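Local atomic coordinates of taurine:2-oxoglutarate aminotransferase (Bifidobacterium kashiwanohense PV20-2, PDB entry 6JIX), a protein that probably transfers the amino group of taurine to 2-oxoglutarate, using pyridoxal 5'-phosphate as its cofactor. Residues Y49-S54 / G406-G411; F111-G116 / C310-S315; R133-S138 / G170-M175. One frame throughout, in Å; residues are numbered along the deposited sequence.

Interaction 1 (Y49-S54 / G406-G411). With GLU (glutamic acid), chain N.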
loop_
_atom_site.group_PDB
_atom_site.type_symbol
_atom_site.label_atom_id
_atom_site.label_comp_id
_atom_site.label_asym_id
_atom_site.label_seq_id
_atom_site.Cartn_x
_atom_site.Cartn_y
_atom_site.Cartn_z
ATOM N N TYR A 49 -0.439 25.023 -14.891
ATOM C CA TYR A 49 0.878 24.623 -14.417
ATOM C C TYR A 49 1.416 23.553 -15.356
ATOM O O TYR A 49 0.716 22.586 -15.665
ATOM C CB TYR A 49 0.808 24.118 -12.960
ATOM C CG TYR A 49 0.233 25.181 -12.051
ATOM C CD1 TYR A 49 1.054 26.141 -11.448
ATOM C CD2 TYR A 49 -1.145 25.282 -11.862
ATOM C CE1 TYR A 49 0.515 27.156 -10.652
ATOM C CE2 TYR A 49 -1.697 26.289 -11.067
ATOM C CZ TYR A 49 -0.865 27.225 -10.466
ATOM O OH TYR A 49 -1.436 28.210 -9.681
ATOM N N THR A 50 2.660 23.712 -15.789
ATOM C CA THR A 50 3.314 22.705 -16.610
ATOM C C THR A 50 3.998 21.740 -15.656
ATOM O O THR A 50 4.860 22.144 -14.861
ATOM C CB THR A 50 4.326 23.337 -17.576
ATOM O OG1 THR A 50 3.795 24.560 -18.111
ATOM C CG2 THR A 50 4.644 22.400 -18.734
ATOM N N ASP A 51 3.632 20.462 -15.747
ATOM C CA ASP A 51 4.037 19.482 -14.742
ATOM C C ASP A 51 5.454 18.991 -15.051
ATOM O O ASP A 51 5.685 17.882 -15.538
ATOM C CB ASP A 51 3.033 18.339 -14.701
ATOM C CG ASP A 51 3.267 17.402 -13.543
ATOM O OD1 ASP A 51 4.062 17.752 -12.639
ATOM O OD2 ASP A 51 2.645 16.313 -13.543
ATOM N N MET A 52 6.430 19.831 -14.713
ATOM C CA MET A 52 7.825 19.530 -15.002
ATOM C C MET A 52 8.445 18.485 -14.059
ATOM O O MET A 52 9.565 18.022 -14.325
ATOM C CB MET A 52 8.622 20.839 -14.972
ATOM C CG MET A 52 8.215 21.787 -16.080
ATOM S SD MET A 52 8.391 21.027 -17.714
ATOM C CE MET A 52 10.191 20.958 -17.810
ATOM N N SER A 53 7.742 18.058 -13.007
ATOM C CA SER A 53 8.214 16.982 -12.144
ATOM C C SER A 53 7.384 15.711 -12.299
ATOM O O SER A 53 7.556 14.766 -11.516
ATOM C CB SER A 53 8.184 17.420 -10.680
ATOM O OG SER A 53 6.853 17.347 -10.180
ATOM N N SER A 54 6.476 15.673 -13.278
ATOM C CA SER A 54 5.592 14.529 -13.472
ATOM C C SER A 54 4.876 14.160 -12.176
ATOM O O SER A 54 4.697 12.979 -11.857
ATOM C CB SER A 54 6.358 13.334 -14.021
ATOM O OG SER A 54 6.429 13.429 -15.421
ATOM N N GLY A 406 4.343 28.988 -13.633
ATOM C CA GLY A 406 3.736 27.783 -14.174
ATOM C C GLY A 406 4.693 26.623 -14.377
ATOM O O GLY A 406 4.331 25.635 -15.024
ATOM N N PHE A 407 5.896 26.702 -13.827
ATOM C CA PHE A 407 6.885 25.631 -13.893
ATOM C C PHE A 407 6.796 24.894 -12.561
ATOM O O PHE A 407 7.386 25.321 -11.565
ATOM C CB PHE A 407 8.271 26.215 -14.158
ATOM C CG PHE A 407 9.325 25.195 -14.449
ATOM C CD1 PHE A 407 9.783 24.345 -13.456
ATOM C CD2 PHE A 407 9.877 25.103 -15.717
ATOM C CE1 PHE A 407 10.776 23.415 -13.729
ATOM C CE2 PHE A 407 10.862 24.171 -16.000
ATOM C CZ PHE A 407 11.317 23.329 -15.005
ATOM N N SER A 408 6.020 23.807 -12.542
ATOM C CA SER A 408 5.730 23.059 -11.322
ATOM C C SER A 408 6.722 21.912 -11.165
ATOM O O SER A 408 6.764 21.003 -12.000
ATOM C CB SER A 408 4.295 22.522 -11.340
ATOM O OG SER A 408 4.200 21.303 -10.613
ATOM N N THR A 409 7.489 21.938 -10.078
ATOM C CA THR A 409 8.427 20.868 -9.778
ATOM C C THR A 409 8.633 20.815 -8.269
ATOM O O THR A 409 7.946 21.502 -7.501
ATOM C CB THR A 409 9.735 21.068 -10.560
ATOM O OG1 THR A 409 10.508 19.863 -10.535
ATOM C CG2 THR A 409 10.557 22.233 -9.999
ATOM N N PHE A 410 9.569 19.971 -7.842
ATOM C CA PHE A 410 9.915 19.847 -6.435
ATOM C C PHE A 410 11.374 19.444 -6.353
ATOM O O PHE A 410 12.017 19.154 -7.362
ATOM C CB PHE A 410 9.017 18.828 -5.709
ATOM C CG PHE A 410 9.398 17.385 -5.964
ATOM C CD1 PHE A 410 9.053 16.755 -7.161
ATOM C CD2 PHE A 410 10.102 16.655 -5.009
ATOM C CE1 PHE A 410 9.413 15.421 -7.406
ATOM C CE2 PHE A 410 10.463 15.317 -5.247
ATOM C CZ PHE A 410 10.120 14.703 -6.441
ATOM N N GLY A 411 11.885 19.406 -5.129
ATOM C CA GLY A 411 13.235 18.933 -4.895
ATOM C C GLY A 411 13.343 18.452 -3.468
ATOM O O GLY A 411 12.419 18.599 -2.666
HETATM N N GLU N . 5.300 20.104 -6.506
HETATM C CA GLU N . 5.264 18.865 -7.262
HETATM C C GLU N . 4.011 18.772 -8.136
HETATM O O GLU N . 4.057 19.043 -9.392
HETATM C CB GLU N . 5.251 17.721 -6.260
HETATM C CG GLU N . 4.258 18.026 -5.156
HETATM C CD GLU N . 4.331 16.990 -4.045
HETATM O OE1 GLU N . 5.487 16.724 -3.633
HETATM O OE2 GLU N . 3.291 16.418 -3.557
HETATM O OXT GLU N . 2.942 18.414 -7.585
#
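Ser408 O is gripped by two backbone amides of the turn that begins at Asp51, Met52 N at 3.0 Å and Ser53 N at 3.3 Å, both weak, with N-H...O angles of 120°. Just before it the bonds are straighter: Thr50 N gives Gly406 O a bond of 2.7 Å, at 164°, and Ser408 N donates to Thr50 O. This short parallel pairing joins strand 48-51 to strand 407-408, an outermost strand of a small mixed sheet, and Gly406, with positive phi, closes the Schellman motif that ends helix 395-404. On the face of Thr50 and Phe407, the Phe407 and Met52 side chains cross at about a right angle. Phe407 CG is anti to its backbone N (chi1 -171°), and Met52 CG stands over the middle of the ring, 3.5 Å from its centroid, a CH-pi contact, while Met52 SD lies obliquely in a Met-aromatic contact. Around Ser408 and Asp51 lies the bound glutamate, whose N donates to Thr409 O at 3.2 Å; Ser408 OG lies 2.6 Å from the ligand's O. Ser53 CB comes to the edge of the Phe410 ring, 3.7 Å from Phe410 CD1. Asp51 is held through both carboxylate oxygens, OD1 by Leu55 N and OD2 by His63.

Interaction 2 (F111-G116 / C310-S315). With PLP (pyridoxal-5'-phosphate), chain G; PLP (pyridoxal-5'-phosphate), chain P; GLU (glutamic acid), chain O.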
loop_
_atom_site.group_PDB
_atom_site.type_symbol
_atom_site.label_atom_id
_atom_site.label_comp_id
_atom_site.label_asym_id
_atom_site.label_seq_id
_atom_site.Cartn_x
_atom_site.Cartn_y
_atom_site.Cartn_z
ATOM N N PHE A 111 5.210 -10.015 -8.434
ATOM C CA PHE A 111 4.387 -9.942 -7.231
ATOM C C PHE A 111 3.782 -8.545 -7.148
ATOM O O PHE A 111 4.488 -7.578 -6.832
ATOM C CB PHE A 111 5.199 -10.254 -5.976
ATOM C CG PHE A 111 4.369 -10.255 -4.732
ATOM C CD1 PHE A 111 3.455 -11.274 -4.496
ATOM C CD2 PHE A 111 4.449 -9.211 -3.833
ATOM C CE1 PHE A 111 2.672 -11.279 -3.367
ATOM C CE2 PHE A 111 3.668 -9.207 -2.705
ATOM C CZ PHE A 111 2.770 -10.252 -2.475
ATOM N N PHE A 112 2.480 -8.437 -7.412
ATOM C CA PHE A 112 1.846 -7.131 -7.502
ATOM C C PHE A 112 1.484 -6.604 -6.117
ATOM O O PHE A 112 0.969 -7.335 -5.262
ATOM C CB PHE A 112 0.600 -7.199 -8.388
ATOM C CG PHE A 112 0.907 -7.299 -9.863
ATOM C CD1 PHE A 112 1.574 -6.270 -10.520
ATOM C CD2 PHE A 112 0.529 -8.424 -10.595
ATOM C CE1 PHE A 112 1.873 -6.366 -11.876
ATOM C CE2 PHE A 112 0.825 -8.530 -11.946
ATOM C CZ PHE A 112 1.507 -7.499 -12.587
ATOM N N THR A 113 1.727 -5.312 -5.919
ATOM C CA THR A 113 1.437 -4.624 -4.670
ATOM C C THR A 113 0.651 -3.361 -4.981
ATOM O O THR A 113 0.213 -3.161 -6.114
ATOM C CB THR A 113 2.726 -4.262 -3.939
ATOM O OG1 THR A 113 3.442 -3.318 -4.742
ATOM C CG2 THR A 113 3.585 -5.501 -3.725
ATOM N N ASN A 114 0.447 -2.514 -3.990
ATOM C CA ASN A 114 -0.311 -1.290 -4.182
ATOM C C ASN A 114 0.546 -0.088 -4.528
ATOM O O ASN A 114 0.003 0.917 -5.000
ATOM C CB ASN A 114 -1.138 -0.988 -2.938
ATOM C CG ASN A 114 -2.345 -1.871 -2.853
ATOM O OD1 ASN A 114 -2.885 -2.264 -3.886
ATOM N ND2 ASN A 114 -2.762 -2.225 -1.634
ATOM N N GLY A 115 1.840 -0.135 -4.239
ATOM C CA GLY A 115 2.700 1.000 -4.496
ATOM C C GLY A 115 4.148 0.615 -4.328
ATOM O O GLY A 115 4.497 -0.564 -4.392
ATOM N N GLY A 116 4.989 1.621 -4.076
ATOM C CA GLY A 116 6.408 1.385 -3.923
ATOM C C GLY A 116 6.832 0.824 -2.574
ATOM O O GLY A 116 7.619 -0.132 -2.512
ATOM N N CYS A 310 3.860 -13.942 1.821
ATOM C CA CYS A 310 3.592 -12.548 1.503
ATOM C C CYS A 310 2.214 -12.462 0.886
ATOM O O CYS A 310 1.771 -13.393 0.209
ATOM C CB CYS A 310 4.586 -11.976 0.491
ATOM S SG CYS A 310 6.286 -11.912 1.061
ATOM N N GLY A 311 1.559 -11.326 1.076
ATOM C CA GLY A 311 0.221 -11.160 0.543
ATOM C C GLY A 311 -0.367 -9.819 0.925
ATOM O O GLY A 311 0.096 -9.148 1.850
ATOM N N LEU A 312 -1.402 -9.437 0.181
ATOM C CA LEU A 312 -2.184 -8.259 0.513
ATOM C C LEU A 312 -3.521 -8.367 -0.198
ATOM O O LEU A 312 -3.621 -8.974 -1.267
ATOM C CB LEU A 312 -1.476 -6.958 0.134
ATOM C CG LEU A 312 -0.940 -6.800 -1.286
ATOM C CD1 LEU A 312 -1.135 -5.364 -1.753
ATOM C CD2 LEU A 312 0.513 -7.164 -1.288
ATOM N N THR A 313 -4.550 -7.790 0.423
ATOM C CA THR A 313 -5.906 -7.912 -0.098
ATOM C C THR A 313 -5.962 -7.571 -1.588
ATOM O O THR A 313 -6.557 -8.308 -2.381
ATOM C CB THR A 313 -6.859 -7.020 0.712
ATOM O OG1 THR A 313 -7.041 -7.573 2.016
ATOM C CG2 THR A 313 -8.218 -6.915 0.047
ATOM N N TYR A 314 -5.352 -6.459 -1.992
ATOM C CA TYR A 314 -5.539 -5.945 -3.347
ATOM C C TYR A 314 -4.448 -6.380 -4.339
ATOM O O TYR A 314 -4.399 -5.840 -5.446
ATOM C CB TYR A 314 -5.636 -4.410 -3.326
ATOM C CG TYR A 314 -6.874 -3.848 -2.632
ATOM C CD1 TYR A 314 -8.075 -4.574 -2.572
ATOM C CD2 TYR A 314 -6.840 -2.590 -2.029
ATOM C CE1 TYR A 314 -9.205 -4.054 -1.924
ATOM C CE2 TYR A 314 -7.956 -2.068 -1.377
ATOM C CZ TYR A 314 -9.140 -2.798 -1.329
ATOM O OH TYR A 314 -10.245 -2.248 -0.696
ATOM N N SER A 315 -3.581 -7.340 -3.985
ATOM C CA SER A 315 -2.489 -7.759 -4.878
ATOM C C SER A 315 -3.007 -8.178 -6.250
ATOM O O SER A 315 -3.939 -8.978 -6.351
ATOM C CB SER A 315 -1.701 -8.913 -4.256
ATOM O OG SER A 315 -0.709 -9.381 -5.157
HETATM N N1 PLP G . 11.205 4.002 -3.800
HETATM C C2 PLP G . 11.529 5.136 -4.429
HETATM C C2A PLP G . 12.791 5.221 -5.270
HETATM C C3 PLP G . 10.701 6.280 -4.321
HETATM O O3 PLP G . 11.012 7.468 -4.956
HETATM C C4 PLP G . 9.547 6.225 -3.571
HETATM C C4A PLP G . 8.659 7.500 -3.477
HETATM O O4A PLP G . 9.158 8.618 -3.613
HETATM C C5 PLP G . 9.239 4.991 -2.919
HETATM C C6 PLP G . 10.089 3.885 -3.058
HETATM C C5A PLP G . 7.930 4.880 -2.056
HETATM O O4P PLP G . 6.891 4.706 -2.967
HETATM P P PLP G . 5.350 4.921 -2.489
HETATM O O1P PLP G . 4.426 4.481 -3.539
HETATM O O2P PLP G . 5.011 4.046 -1.348
HETATM O O3P PLP G . 5.138 6.535 -2.064
HETATM N N1 PLP P . -6.902 -5.685 9.020
HETATM C C2 PLP P . -7.822 -6.628 8.839
HETATM C C2A PLP P . -8.911 -6.840 9.883
HETATM C C3 PLP P . -7.792 -7.444 7.678
HETATM O O3 PLP P . -8.736 -8.425 7.466
HETATM C C4 PLP P . -6.822 -7.265 6.724
HETATM C C4A PLP P . -6.822 -8.172 5.474
HETATM O O4A PLP P . -6.896 -9.386 5.634
HETATM C C5 PLP P . -5.857 -6.245 6.957
HETATM C C6 PLP P . -5.922 -5.466 8.123
HETATM C C5A PLP P . -4.717 -5.998 5.906
HETATM O O4P PLP P . -5.269 -5.243 4.887
HETATM P P PLP P . -4.538 -5.112 3.424
HETATM O O1P PLP P . -5.246 -4.113 2.603
HETATM O O2P PLP P . -2.911 -4.692 3.576
HETATM O O3P PLP P . -4.678 -6.359 2.685
HETATM N N GLU O . -6.402 -13.500 1.149
HETATM C CA GLU O . -5.058 -13.597 0.585
HETATM C C GLU O . -4.316 -12.241 0.598
HETATM O O GLU O . -3.905 -11.762 -0.506
HETATM C CB GLU O . -5.093 -14.136 -0.861
HETATM C CG GLU O . -5.441 -15.629 -0.922
HETATM C CD GLU O . -4.628 -16.466 -1.920
HETATM O OE1 GLU O . -3.782 -15.915 -2.663
HETATM O OE2 GLU O . -4.801 -17.716 -1.997
HETATM O OXT GLU O . -4.095 -11.628 1.698
HETATM O O HOH W 1 -4.338 -4.545 -0.163
#
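This contact belongs to the paired cofactor sites of the dimer: Gly116 lies at a phosphate of this subunit's site, and Thr313 at that of the second subunit's site, with Asn114 and Leu312 meeting between them. Gly116 N bonds O1P of one cofactor, and Thr313 grips O3P of the other through both N and OG1, the N bond being 2.7 Å. Leu312 wedges in with its two methyls. Its CG sits between backbone N and carbonyl carbon (chi1 52°), and CD1 lies 3.5 Å from Asn114 ND2 as the two side chains pass in opposite directions; CD2 lies 4.0 Å from Phe111 CZ. The same ring tip also meets Cys310 CB, at 3.9 Å. Ser315 OG, anti to its backbone N (chi1 176°), donates to Phe112 O at 2.6 Å. Asn114 OD1 lies 3.5 Å from Tyr314 CB. A water accepts from Asn114 ND2 and Tyr314 N and donates to O1P of the second subunit's cofactor, while Thr113 OG1 donates to a lone pair of Gly115 O. Apolar packing and a single hydroxyl-to-carbonyl bond hold the loop beside the strand, and N-H and hydroxyl donors converge on the far phosphate, an arrangement that would favour its negative charge.

Interaction 3 (R133-S138 / G170-M175)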
loop_
_atom_site.group_PDB
_atom_site.type_symbol
_atom_site.label_atom_id
_atom_site.label_comp_id
_atom_site.label_asym_id
_atom_site.label_seq_id
_atom_site.Cartn_x
_atom_site.Cartn_y
_atom_site.Cartn_z
ATOM N N ARG A 133 19.070 -15.446 5.374
ATOM C CA ARG A 133 19.960 -14.560 6.110
ATOM C C ARG A 133 19.180 -13.359 6.630
ATOM O O ARG A 133 18.204 -12.944 6.005
ATOM C CB ARG A 133 21.110 -14.075 5.218
ATOM C CG ARG A 133 21.792 -15.160 4.393
ATOM C CD ARG A 133 22.690 -14.537 3.352
ATOM N NE ARG A 133 23.507 -15.534 2.689
ATOM C CZ ARG A 133 24.509 -15.244 1.872
ATOM N NH1 ARG A 133 24.819 -13.981 1.621
ATOM N NH2 ARG A 133 25.196 -16.220 1.302
ATOM N N PRO A 134 19.593 -12.747 7.744
ATOM C CA PRO A 134 18.730 -11.718 8.357
ATOM C C PRO A 134 18.907 -10.291 7.841
ATOM O O PRO A 134 17.949 -9.516 7.869
ATOM C CB PRO A 134 19.109 -11.807 9.842
ATOM C CG PRO A 134 20.565 -12.238 9.829
ATOM C CD PRO A 134 20.775 -13.061 8.576
ATOM N N LYS A 135 20.100 -9.925 7.371
ATOM C CA LYS A 135 20.474 -8.521 7.222
ATOM C C LYS A 135 20.179 -7.974 5.832
ATOM O O LYS A 135 20.352 -8.667 4.826
ATOM C CB LYS A 135 21.964 -8.341 7.526
ATOM C CG LYS A 135 22.297 -8.344 9.005
ATOM C CD LYS A 135 23.800 -8.344 9.233
ATOM C CE LYS A 135 24.156 -9.035 10.554
ATOM N NZ LYS A 135 25.433 -8.529 11.125
ATOM N N ILE A 136 19.795 -6.698 5.791
ATOM C CA ILE A 136 19.591 -5.932 4.564
ATOM C C ILE A 136 20.557 -4.752 4.594
ATOM O O ILE A 136 20.554 -3.974 5.557
ATOM C CB ILE A 136 18.148 -5.410 4.433
ATOM C CG1 ILE A 136 17.124 -6.552 4.438
ATOM C CG2 ILE A 136 18.035 -4.488 3.214
ATOM C CD1 ILE A 136 17.169 -7.463 3.219
ATOM N N PHE A 137 21.380 -4.621 3.553
ATOM C CA PHE A 137 22.196 -3.427 3.355
ATOM C C PHE A 137 21.463 -2.444 2.450
ATOM O O PHE A 137 20.888 -2.833 1.424
ATOM C CB PHE A 137 23.549 -3.786 2.720
ATOM C CG PHE A 137 24.642 -4.085 3.717
ATOM C CD1 PHE A 137 24.430 -4.968 4.762
ATOM C CD2 PHE A 137 25.885 -3.489 3.597
ATOM C CE1 PHE A 137 25.434 -5.240 5.686
ATOM C CE2 PHE A 137 26.908 -3.762 4.517
ATOM C CZ PHE A 137 26.676 -4.639 5.568
ATOM N N SER A 138 21.511 -1.160 2.806
ATOM C CA SER A 138 20.957 -0.145 1.917
ATOM C C SER A 138 21.686 1.171 2.131
ATOM O O SER A 138 22.380 1.366 3.136
ATOM C CB SER A 138 19.451 0.037 2.114
ATOM O OG SER A 138 19.124 0.157 3.477
ATOM N N GLY A 170 18.482 -5.796 11.643
ATOM C CA GLY A 170 18.918 -6.327 10.374
ATOM C C GLY A 170 18.984 -5.323 9.256
ATOM O O GLY A 170 19.040 -5.725 8.089
ATOM N N PHE A 171 18.972 -4.034 9.569
ATOM C CA PHE A 171 19.034 -2.982 8.562
ATOM C C PHE A 171 20.335 -2.206 8.748
ATOM O O PHE A 171 20.421 -1.333 9.619
ATOM C CB PHE A 171 17.819 -2.072 8.659
ATOM C CG PHE A 171 16.570 -2.696 8.139
ATOM C CD1 PHE A 171 16.289 -2.676 6.777
ATOM C CD2 PHE A 171 15.673 -3.322 9.015
ATOM C CE1 PHE A 171 15.130 -3.266 6.295
ATOM C CE2 PHE A 171 14.510 -3.921 8.542
ATOM C CZ PHE A 171 14.231 -3.893 7.187
ATOM N N VAL A 172 21.326 -2.511 7.906
ATOM C CA VAL A 172 22.637 -1.876 7.931
ATOM C C VAL A 172 22.735 -0.887 6.777
ATOM O O VAL A 172 22.455 -1.234 5.620
ATOM C CB VAL A 172 23.762 -2.919 7.834
ATOM C CG1 VAL A 172 25.111 -2.260 8.112
ATOM C CG2 VAL A 172 23.521 -4.045 8.791
ATOM N N HIS A 173 23.172 0.333 7.077
ATOM C CA HIS A 173 23.261 1.396 6.090
ATOM C C HIS A 173 24.710 1.662 5.721
ATOM O O HIS A 173 25.582 1.712 6.594
ATOM C CB HIS A 173 22.594 2.663 6.620
ATOM C CG HIS A 173 21.122 2.506 6.814
ATOM N ND1 HIS A 173 20.556 2.224 8.040
ATOM C CD2 HIS A 173 20.099 2.534 5.926
ATOM C CE1 HIS A 173 19.246 2.113 7.904
ATOM N NE2 HIS A 173 18.943 2.298 6.632
ATOM N N PHE A 174 24.963 1.814 4.424
ATOM C CA PHE A 174 26.277 2.202 3.936
ATOM C C PHE A 174 26.184 3.494 3.146
ATOM O O PHE A 174 25.172 3.780 2.502
ATOM C CB PHE A 174 26.945 1.109 3.069
ATOM C CG PHE A 174 26.239 0.802 1.775
ATOM C CD1 PHE A 174 24.999 0.161 1.766
ATOM C CD2 PHE A 174 26.845 1.094 0.559
ATOM C CE1 PHE A 174 24.369 -0.151 0.562
ATOM C CE2 PHE A 174 26.225 0.803 -0.639
ATOM C CZ PHE A 174 24.992 0.171 -0.645
ATOM N N MET A 175 27.247 4.280 3.217
ATOM C CA MET A 175 27.287 5.557 2.520
ATOM C C MET A 175 27.606 5.342 1.043
ATOM O O MET A 175 28.581 4.663 0.705
ATOM C CB MET A 175 28.325 6.479 3.158
ATOM C CG MET A 175 28.394 7.853 2.527
ATOM S SD MET A 175 26.852 8.790 2.689
ATOM C CE MET A 175 26.434 8.368 4.380
#
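Phe137 leaves its strand beside Val172, and the two side chains run side by side, pointing the same way. Phe137 CB and CG lie 4.0 and 4.1 Å from Val172 O. Further out, CD1 meets Val172 CB, CE1 approaches that CB to 3.6 Å, and CZ at the tip touches Val172 CG1 at 3.8 Å. Val172 CB makes the CH-pi contact over one face of the ring, with CG1, anti to its backbone N (chi1 -170°), above the same face nearer the rim. On the other branch CD2 touches Phe174 CD1 at 4.2 Å, and beyond the contact Leu205 and Glu208 of helix 190-208 pack against the Phe137 side chain. The backbones of strands 135-138 and 171-174 pair in parallel, with 23° between their directions. Four bonds stitch them: Ile136 N to Gly170 O (2.6 Å), Val172 N to Ile136 O (2.9 Å), Ser138 N to Val172 O (3.0 Å) and Phe174 N to Ser138 O. They add strand 171-174 as an outermost strand of the chain's large seven-strand sheet. On the face of Ile136 and Ser138, Ile136 CB meets the Phe171 ring and Ser138 OG lies near His173 CD2, while the hydroxyl is hydrogen-bonded to Ala153 O. The regular backbone ladder satisfies the inward polar groups of this end strand; on the Phe137 face the contact between the two strands is hydrocarbon and ring.

In the fold
Interaction 2 is buried throughout and interaction 1 nearly so, whereas interaction 3 is only partly buried, at one border of the large sheet. Interactions 2 and 3 reach that same sheet at its two outermost strands, 107-113 and 171-174, with centres about 23 Å apart; interaction 1 joins a separate small sheet, about 34 Å from interaction 3 between centres and across the middle of the chain. Parallel strand pairing carries 1 and 3, irregularly in 1, where the backbone turns at the glutamate pocket, and evenly in 3. Interaction 2 has no ladder: a loop meets a strand end through side chains and a water that also reaches the phosphate beside Thr313.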